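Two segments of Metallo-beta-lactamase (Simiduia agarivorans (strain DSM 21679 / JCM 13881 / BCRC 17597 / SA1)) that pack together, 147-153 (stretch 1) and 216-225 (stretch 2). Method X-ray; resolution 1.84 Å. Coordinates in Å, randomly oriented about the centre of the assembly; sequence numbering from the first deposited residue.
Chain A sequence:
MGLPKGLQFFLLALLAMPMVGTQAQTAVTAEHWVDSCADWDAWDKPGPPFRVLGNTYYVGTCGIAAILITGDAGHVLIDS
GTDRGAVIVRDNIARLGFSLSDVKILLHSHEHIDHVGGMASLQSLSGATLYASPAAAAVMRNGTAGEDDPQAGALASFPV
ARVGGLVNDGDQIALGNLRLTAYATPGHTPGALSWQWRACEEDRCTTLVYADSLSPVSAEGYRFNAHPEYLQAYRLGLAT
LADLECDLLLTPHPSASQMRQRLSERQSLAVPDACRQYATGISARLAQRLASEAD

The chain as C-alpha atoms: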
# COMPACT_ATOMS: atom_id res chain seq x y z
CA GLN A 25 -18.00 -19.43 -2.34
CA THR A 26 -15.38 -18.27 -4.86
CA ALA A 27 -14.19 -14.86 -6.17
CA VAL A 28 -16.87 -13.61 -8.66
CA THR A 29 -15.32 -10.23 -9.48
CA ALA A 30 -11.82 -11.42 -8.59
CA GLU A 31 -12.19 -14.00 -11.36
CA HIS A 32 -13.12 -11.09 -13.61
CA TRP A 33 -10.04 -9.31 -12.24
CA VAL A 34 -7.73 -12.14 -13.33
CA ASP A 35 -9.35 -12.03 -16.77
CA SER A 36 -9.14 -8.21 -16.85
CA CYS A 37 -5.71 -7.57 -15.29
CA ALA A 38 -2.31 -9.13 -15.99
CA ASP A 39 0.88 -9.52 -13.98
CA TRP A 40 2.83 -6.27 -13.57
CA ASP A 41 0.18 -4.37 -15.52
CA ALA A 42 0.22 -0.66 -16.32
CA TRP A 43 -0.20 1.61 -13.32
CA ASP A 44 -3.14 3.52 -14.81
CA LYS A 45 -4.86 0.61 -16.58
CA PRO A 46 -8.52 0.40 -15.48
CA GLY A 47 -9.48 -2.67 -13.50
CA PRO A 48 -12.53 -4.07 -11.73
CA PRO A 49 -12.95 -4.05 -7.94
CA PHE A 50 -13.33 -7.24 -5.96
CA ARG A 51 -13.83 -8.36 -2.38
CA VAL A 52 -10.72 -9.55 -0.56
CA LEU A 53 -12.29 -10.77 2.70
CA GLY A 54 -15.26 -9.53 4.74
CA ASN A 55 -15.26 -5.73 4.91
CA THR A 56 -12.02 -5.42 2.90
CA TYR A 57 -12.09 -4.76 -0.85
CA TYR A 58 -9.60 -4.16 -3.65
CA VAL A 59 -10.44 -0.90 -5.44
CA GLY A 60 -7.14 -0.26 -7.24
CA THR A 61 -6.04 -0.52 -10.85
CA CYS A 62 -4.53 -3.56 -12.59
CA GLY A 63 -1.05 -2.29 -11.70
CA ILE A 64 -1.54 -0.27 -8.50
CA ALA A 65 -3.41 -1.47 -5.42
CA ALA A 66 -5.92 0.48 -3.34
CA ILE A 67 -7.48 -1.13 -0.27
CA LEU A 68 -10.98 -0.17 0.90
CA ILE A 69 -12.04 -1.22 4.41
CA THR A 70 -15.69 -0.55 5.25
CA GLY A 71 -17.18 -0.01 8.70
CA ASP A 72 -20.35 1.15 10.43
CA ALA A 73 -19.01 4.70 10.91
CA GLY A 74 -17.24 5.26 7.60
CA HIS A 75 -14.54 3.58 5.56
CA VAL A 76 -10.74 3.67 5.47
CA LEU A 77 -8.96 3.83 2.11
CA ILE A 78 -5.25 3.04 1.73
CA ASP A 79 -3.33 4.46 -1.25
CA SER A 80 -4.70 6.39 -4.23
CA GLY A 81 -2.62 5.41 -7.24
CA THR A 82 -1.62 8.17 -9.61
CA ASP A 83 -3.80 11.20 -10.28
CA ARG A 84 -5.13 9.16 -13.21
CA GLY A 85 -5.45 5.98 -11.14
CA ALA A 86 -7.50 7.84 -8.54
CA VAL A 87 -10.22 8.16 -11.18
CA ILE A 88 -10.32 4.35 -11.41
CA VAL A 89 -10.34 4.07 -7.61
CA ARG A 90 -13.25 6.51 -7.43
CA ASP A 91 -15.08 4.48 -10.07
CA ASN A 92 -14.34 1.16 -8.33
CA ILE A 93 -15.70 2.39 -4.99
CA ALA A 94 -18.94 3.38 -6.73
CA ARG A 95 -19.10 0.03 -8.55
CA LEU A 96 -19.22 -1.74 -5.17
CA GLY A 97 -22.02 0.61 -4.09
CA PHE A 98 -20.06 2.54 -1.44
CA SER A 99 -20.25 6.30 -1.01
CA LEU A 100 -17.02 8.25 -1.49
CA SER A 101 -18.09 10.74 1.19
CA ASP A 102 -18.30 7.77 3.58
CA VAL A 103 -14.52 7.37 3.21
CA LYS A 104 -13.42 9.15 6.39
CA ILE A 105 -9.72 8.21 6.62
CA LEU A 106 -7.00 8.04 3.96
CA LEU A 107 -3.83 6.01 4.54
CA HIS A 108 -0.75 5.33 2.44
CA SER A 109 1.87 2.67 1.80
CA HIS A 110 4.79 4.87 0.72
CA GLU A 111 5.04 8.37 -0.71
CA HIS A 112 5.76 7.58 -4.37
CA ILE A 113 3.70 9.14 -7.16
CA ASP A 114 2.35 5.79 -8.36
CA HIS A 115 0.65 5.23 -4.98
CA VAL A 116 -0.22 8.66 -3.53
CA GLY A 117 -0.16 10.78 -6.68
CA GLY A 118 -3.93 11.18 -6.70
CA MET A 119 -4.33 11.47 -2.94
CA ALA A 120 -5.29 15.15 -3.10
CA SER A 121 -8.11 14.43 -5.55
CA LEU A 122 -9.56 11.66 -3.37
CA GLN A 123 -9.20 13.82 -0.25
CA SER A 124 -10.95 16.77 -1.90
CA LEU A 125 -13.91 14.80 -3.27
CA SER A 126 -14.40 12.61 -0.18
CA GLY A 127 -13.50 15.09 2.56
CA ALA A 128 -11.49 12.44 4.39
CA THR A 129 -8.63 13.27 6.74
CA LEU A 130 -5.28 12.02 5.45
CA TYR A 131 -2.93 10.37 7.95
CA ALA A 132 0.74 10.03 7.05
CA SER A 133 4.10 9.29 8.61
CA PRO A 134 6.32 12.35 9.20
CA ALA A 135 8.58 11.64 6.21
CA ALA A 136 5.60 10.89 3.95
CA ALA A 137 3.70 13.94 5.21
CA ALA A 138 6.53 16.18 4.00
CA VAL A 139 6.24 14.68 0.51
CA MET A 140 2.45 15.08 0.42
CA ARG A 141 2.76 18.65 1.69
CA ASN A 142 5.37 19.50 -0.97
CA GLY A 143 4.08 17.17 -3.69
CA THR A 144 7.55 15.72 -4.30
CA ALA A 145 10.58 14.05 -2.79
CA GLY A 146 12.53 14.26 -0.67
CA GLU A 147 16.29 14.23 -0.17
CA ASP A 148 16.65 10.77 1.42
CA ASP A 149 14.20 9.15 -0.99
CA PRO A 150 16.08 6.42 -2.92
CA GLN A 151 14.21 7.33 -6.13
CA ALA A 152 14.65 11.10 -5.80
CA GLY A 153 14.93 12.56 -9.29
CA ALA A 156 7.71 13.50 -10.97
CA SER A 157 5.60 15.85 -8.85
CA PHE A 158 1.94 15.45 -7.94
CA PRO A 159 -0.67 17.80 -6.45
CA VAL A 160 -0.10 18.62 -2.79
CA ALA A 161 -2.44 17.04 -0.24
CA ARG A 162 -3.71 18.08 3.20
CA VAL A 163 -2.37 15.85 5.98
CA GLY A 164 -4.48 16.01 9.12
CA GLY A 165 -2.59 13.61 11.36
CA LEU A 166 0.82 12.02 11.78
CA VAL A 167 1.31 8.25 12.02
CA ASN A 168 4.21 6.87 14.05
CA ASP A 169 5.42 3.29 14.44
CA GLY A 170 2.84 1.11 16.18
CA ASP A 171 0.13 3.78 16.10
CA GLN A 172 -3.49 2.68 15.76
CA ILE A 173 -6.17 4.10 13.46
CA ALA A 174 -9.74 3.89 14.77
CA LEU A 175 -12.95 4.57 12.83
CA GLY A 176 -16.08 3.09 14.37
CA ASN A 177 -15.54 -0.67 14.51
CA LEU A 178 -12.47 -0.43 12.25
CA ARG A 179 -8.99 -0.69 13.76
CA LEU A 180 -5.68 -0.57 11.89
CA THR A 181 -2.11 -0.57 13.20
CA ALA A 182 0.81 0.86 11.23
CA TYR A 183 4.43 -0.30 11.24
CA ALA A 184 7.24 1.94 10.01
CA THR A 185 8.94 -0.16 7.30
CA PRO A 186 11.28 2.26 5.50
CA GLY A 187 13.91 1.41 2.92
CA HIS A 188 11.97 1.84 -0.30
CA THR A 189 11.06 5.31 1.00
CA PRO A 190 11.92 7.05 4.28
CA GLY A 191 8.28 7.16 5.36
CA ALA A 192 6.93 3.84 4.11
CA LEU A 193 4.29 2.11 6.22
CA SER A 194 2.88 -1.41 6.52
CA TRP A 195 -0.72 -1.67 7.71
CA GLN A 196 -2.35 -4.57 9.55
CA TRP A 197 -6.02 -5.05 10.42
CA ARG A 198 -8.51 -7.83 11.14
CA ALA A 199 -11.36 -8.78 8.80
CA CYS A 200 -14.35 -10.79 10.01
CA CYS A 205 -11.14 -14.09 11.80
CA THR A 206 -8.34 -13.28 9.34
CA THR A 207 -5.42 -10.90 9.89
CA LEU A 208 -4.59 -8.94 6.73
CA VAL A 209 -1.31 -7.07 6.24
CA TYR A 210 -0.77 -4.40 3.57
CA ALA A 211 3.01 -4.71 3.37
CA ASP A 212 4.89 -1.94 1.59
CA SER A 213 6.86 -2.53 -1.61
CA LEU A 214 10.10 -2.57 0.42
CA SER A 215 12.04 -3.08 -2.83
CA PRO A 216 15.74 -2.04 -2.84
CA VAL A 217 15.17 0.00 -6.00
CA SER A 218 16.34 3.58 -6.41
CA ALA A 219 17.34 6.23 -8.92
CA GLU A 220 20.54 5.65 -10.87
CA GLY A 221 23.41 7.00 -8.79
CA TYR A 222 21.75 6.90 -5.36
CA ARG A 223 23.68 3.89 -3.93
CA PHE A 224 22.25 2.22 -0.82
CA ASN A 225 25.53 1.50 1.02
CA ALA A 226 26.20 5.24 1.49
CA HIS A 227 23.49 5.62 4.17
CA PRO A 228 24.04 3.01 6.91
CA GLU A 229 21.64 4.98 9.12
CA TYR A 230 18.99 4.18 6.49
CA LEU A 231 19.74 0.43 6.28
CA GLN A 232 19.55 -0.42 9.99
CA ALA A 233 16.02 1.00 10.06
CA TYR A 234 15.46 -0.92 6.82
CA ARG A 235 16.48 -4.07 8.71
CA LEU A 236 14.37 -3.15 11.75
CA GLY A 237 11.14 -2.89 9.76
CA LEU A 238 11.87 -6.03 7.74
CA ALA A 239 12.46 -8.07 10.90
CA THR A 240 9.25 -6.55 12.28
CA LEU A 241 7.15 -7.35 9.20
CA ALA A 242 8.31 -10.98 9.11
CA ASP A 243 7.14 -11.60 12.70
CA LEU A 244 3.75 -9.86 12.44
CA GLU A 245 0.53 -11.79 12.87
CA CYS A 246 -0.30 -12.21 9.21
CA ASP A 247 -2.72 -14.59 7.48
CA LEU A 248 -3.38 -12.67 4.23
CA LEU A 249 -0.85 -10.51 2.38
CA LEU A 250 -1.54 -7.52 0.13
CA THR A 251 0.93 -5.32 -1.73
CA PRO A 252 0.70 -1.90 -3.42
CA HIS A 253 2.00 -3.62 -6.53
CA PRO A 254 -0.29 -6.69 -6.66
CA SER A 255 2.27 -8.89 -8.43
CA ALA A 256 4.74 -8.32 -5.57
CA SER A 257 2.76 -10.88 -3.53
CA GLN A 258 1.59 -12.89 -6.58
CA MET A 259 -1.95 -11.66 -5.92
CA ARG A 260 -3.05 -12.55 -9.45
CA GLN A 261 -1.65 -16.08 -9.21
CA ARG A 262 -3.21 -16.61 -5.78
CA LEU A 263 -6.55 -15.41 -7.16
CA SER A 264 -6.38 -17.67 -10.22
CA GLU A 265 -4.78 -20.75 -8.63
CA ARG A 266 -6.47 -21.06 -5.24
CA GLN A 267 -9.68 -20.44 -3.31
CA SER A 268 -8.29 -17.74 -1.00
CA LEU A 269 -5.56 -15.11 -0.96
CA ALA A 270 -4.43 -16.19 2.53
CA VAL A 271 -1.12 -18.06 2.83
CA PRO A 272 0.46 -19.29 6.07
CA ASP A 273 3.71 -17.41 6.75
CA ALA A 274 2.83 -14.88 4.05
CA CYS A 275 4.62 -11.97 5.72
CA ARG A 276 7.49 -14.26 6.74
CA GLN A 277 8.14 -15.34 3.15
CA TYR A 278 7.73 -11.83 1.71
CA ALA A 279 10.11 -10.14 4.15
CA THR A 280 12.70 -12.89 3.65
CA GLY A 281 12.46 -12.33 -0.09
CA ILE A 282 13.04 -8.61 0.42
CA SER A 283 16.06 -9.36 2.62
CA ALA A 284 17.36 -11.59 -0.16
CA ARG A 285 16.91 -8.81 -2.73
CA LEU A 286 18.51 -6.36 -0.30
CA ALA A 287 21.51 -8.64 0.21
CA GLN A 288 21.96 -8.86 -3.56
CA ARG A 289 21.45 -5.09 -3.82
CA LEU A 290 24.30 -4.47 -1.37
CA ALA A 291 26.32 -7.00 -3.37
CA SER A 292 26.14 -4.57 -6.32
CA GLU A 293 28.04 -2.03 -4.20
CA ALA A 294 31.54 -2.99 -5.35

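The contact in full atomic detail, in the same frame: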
# COMPACT_ATOMS: atom_id res chain seq x y z
N GLU A 147 14.85 14.39 0.04
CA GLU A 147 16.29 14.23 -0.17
C GLU A 147 16.73 12.78 0.04
O GLU A 147 17.52 12.25 -0.75
CB GLU A 147 17.06 15.18 0.75
CG GLU A 147 16.99 14.86 2.24
CD GLU A 147 18.30 15.14 2.96
OE1 GLU A 147 19.18 15.79 2.37
OE2 GLU A 147 18.45 14.68 4.11
N ASP A 148 16.24 12.13 1.09
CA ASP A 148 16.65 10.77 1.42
C ASP A 148 15.82 9.71 0.71
O ASP A 148 15.98 8.52 1.00
CB ASP A 148 16.59 10.55 2.93
CG ASP A 148 15.26 10.96 3.53
OD1 ASP A 148 14.55 11.76 2.90
OD2 ASP A 148 14.94 10.48 4.63
N ASP A 149 14.96 10.12 -0.21
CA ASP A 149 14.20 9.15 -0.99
C ASP A 149 15.13 8.45 -1.98
O ASP A 149 15.84 9.13 -2.74
CB ASP A 149 13.06 9.84 -1.74
CG ASP A 149 11.94 8.88 -2.09
OD1 ASP A 149 10.86 8.96 -1.47
OD2 ASP A 149 12.15 8.04 -3.00
N PRO A 150 15.18 7.12 -1.98
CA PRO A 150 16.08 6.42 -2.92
C PRO A 150 15.82 6.75 -4.38
O PRO A 150 16.76 6.78 -5.17
CB PRO A 150 15.81 4.94 -2.61
CG PRO A 150 15.34 4.93 -1.20
CD PRO A 150 14.54 6.20 -1.03
N GLN A 151 14.57 7.02 -4.75
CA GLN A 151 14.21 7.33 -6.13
C GLN A 151 14.02 8.82 -6.36
O GLN A 151 13.20 9.23 -7.19
CB GLN A 151 12.95 6.56 -6.53
CG GLN A 151 12.89 6.19 -8.01
CD GLN A 151 11.66 5.37 -8.35
OE1 GLN A 151 11.26 4.49 -7.60
NE2 GLN A 151 11.06 5.66 -9.50
N ALA A 152 14.76 9.66 -5.63
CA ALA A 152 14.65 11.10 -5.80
C ALA A 152 15.27 11.51 -7.13
O ALA A 152 16.45 11.27 -7.37
CB ALA A 152 15.34 11.82 -4.64
N GLY A 153 14.46 12.13 -7.98
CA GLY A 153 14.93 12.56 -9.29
C GLY A 153 13.99 13.54 -9.97
O GLY A 153 14.38 14.26 -10.88
N PRO A 216 14.47 -2.78 -2.80
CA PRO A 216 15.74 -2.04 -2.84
C PRO A 216 16.03 -1.41 -4.21
O PRO A 216 17.11 -1.57 -4.78
CB PRO A 216 16.77 -3.12 -2.50
CG PRO A 216 16.16 -4.39 -2.98
CD PRO A 216 14.68 -4.24 -2.77
N VAL A 217 15.04 -0.70 -4.74
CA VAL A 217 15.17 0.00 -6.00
C VAL A 217 15.36 1.48 -5.69
O VAL A 217 14.95 1.99 -4.64
CB VAL A 217 13.94 -0.23 -6.92
CG1 VAL A 217 12.74 0.56 -6.41
CG2 VAL A 217 14.26 0.11 -8.36
N SER A 218 15.99 2.19 -6.62
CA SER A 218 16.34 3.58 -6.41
C SER A 218 16.61 4.23 -7.76
O SER A 218 16.57 3.57 -8.81
CB SER A 218 17.56 3.71 -5.49
OG SER A 218 18.75 3.39 -6.19
N ALA A 219 16.88 5.53 -7.73
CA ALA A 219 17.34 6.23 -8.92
C ALA A 219 18.80 5.89 -9.20
O ALA A 219 19.56 5.53 -8.30
CB ALA A 219 17.17 7.74 -8.75
N GLU A 220 19.18 6.00 -10.47
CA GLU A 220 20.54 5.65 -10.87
C GLU A 220 21.53 6.65 -10.29
O GLU A 220 21.46 7.85 -10.59
CB GLU A 220 20.64 5.60 -12.39
CG GLU A 220 21.97 5.06 -12.90
CD GLU A 220 21.99 4.91 -14.40
OE1 GLU A 220 21.05 5.39 -15.07
OE2 GLU A 220 22.95 4.30 -14.92
N GLY A 221 22.44 6.16 -9.46
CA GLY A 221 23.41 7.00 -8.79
C GLY A 221 23.12 7.28 -7.33
O GLY A 221 23.85 8.08 -6.72
N TYR A 222 22.10 6.65 -6.75
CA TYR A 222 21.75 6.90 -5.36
C TYR A 222 22.64 6.11 -4.40
O TYR A 222 23.15 6.66 -3.41
CB TYR A 222 20.28 6.57 -5.12
CG TYR A 222 19.92 6.41 -3.66
CD1 TYR A 222 19.93 7.50 -2.80
CD2 TYR A 222 19.60 5.16 -3.14
CE1 TYR A 222 19.60 7.35 -1.46
CE2 TYR A 222 19.28 5.00 -1.81
CZ TYR A 222 19.28 6.10 -0.97
OH TYR A 222 18.96 5.94 0.35
N ARG A 223 22.86 4.83 -4.70
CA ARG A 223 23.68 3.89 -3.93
C ARG A 223 23.18 3.72 -2.50
O ARG A 223 23.16 4.68 -1.71
CB ARG A 223 25.16 4.29 -3.93
CG ARG A 223 25.60 5.27 -5.02
CD ARG A 223 25.51 4.67 -6.42
NE ARG A 223 26.15 3.37 -6.53
CZ ARG A 223 25.92 2.51 -7.52
NH1 ARG A 223 25.06 2.81 -8.47
NH2 ARG A 223 26.55 1.34 -7.54
N PHE A 224 22.81 2.49 -2.14
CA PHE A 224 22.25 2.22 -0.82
C PHE A 224 23.32 2.26 0.27
O PHE A 224 23.09 2.82 1.34
CB PHE A 224 21.54 0.87 -0.82
CG PHE A 224 20.04 0.97 -0.88
CD1 PHE A 224 19.39 1.08 -2.10
CD2 PHE A 224 19.28 0.94 0.28
CE1 PHE A 224 18.01 1.17 -2.16
CE2 PHE A 224 17.91 1.03 0.22
CZ PHE A 224 17.27 1.14 -0.99
N ASN A 225 24.48 1.66 0.01
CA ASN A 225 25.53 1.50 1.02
C ASN A 225 26.09 2.82 1.54
O ASN A 225 26.91 2.78 2.46
CB ASN A 225 26.67 0.65 0.45
CG ASN A 225 27.57 1.43 -0.48
OD1 ASN A 225 28.57 2.00 -0.05
ND2 ASN A 225 27.21 1.48 -1.76

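Two loops can be joined without a shared sheet or helix when one residue offers its carbonyl and its ring to the other loop at the same time. The packing of residues 147-153 against 216-225 in this metallo-beta-lactamase is a compact example: neither segment forms regular secondary structure, and the two bury 328 Å² between them, with Pro 150 at the centre.

The first three residues of stretch 1 contribute little. Glu 147 makes no contact, and Asp 148 stays at the margin; its CA-to-CB bond points away, and its backbone O lies 4.0 Å from Tyr 222 OH, too far for more than a loose approach. Asp 149 also directs its CA-to-CB bond away from stretch 2, and its part is largely to shape its own loop. It opens a type I turn that ends at Ala 152, closed by the bond from Ala 152 N to Asp 149 O (3.1 Å), while Asp 149 OD2 accepts a hydrogen bond from Gln 151 N (3.2 Å). The turn is thus braced by both backbone and side chain.

Pro 150, the next residue in that turn, carries the contact. Its O accepts the one hydrogen bond between the stretches, from Ala 219 N at 2.9 Å, with an N-H...O angle of 171° that is close to linear. Its CA and CB lie over one face of the Tyr 222 ring: Pro 150 CA sits 3.6 Å from the ring centroid and only 7° off its normal, a CH-pi contact over the face, and Pro 150 CB approaches Tyr 222 CE2 at 3.6 Å. The same CB lies 3.6 Å from Ser 218 CB and 3.7 Å from Val 217 O, while Pro 150 CG reaches Phe 224 CZ more loosely, at 4.3 Å. A polar anchor and an apolar surface therefore meet in a single residue.

Tyr 222 closes a second turn, type II, that begins at Ala 219; Tyr 222 N donates a hydrogen bond to Ala 219 O at 3.2 Å. Ala 219 consequently serves both loops, giving its N to Pro 150 and its O to its own turn; that O also accepts Ser 218 OG at 3.1 Å.

Beyond the proline the contact thins. Gln 151 CA lies 3.6 Å from Ala 219 N, and its side chain stays slightly farther off, with CG 4.1 Å from that same Ala 219 N and OE1 4.4 Å from Val 217 CG1. Ala 152 contributes its O, 3.9 Å from Ala 219 CB, and Gly 153 makes no contact.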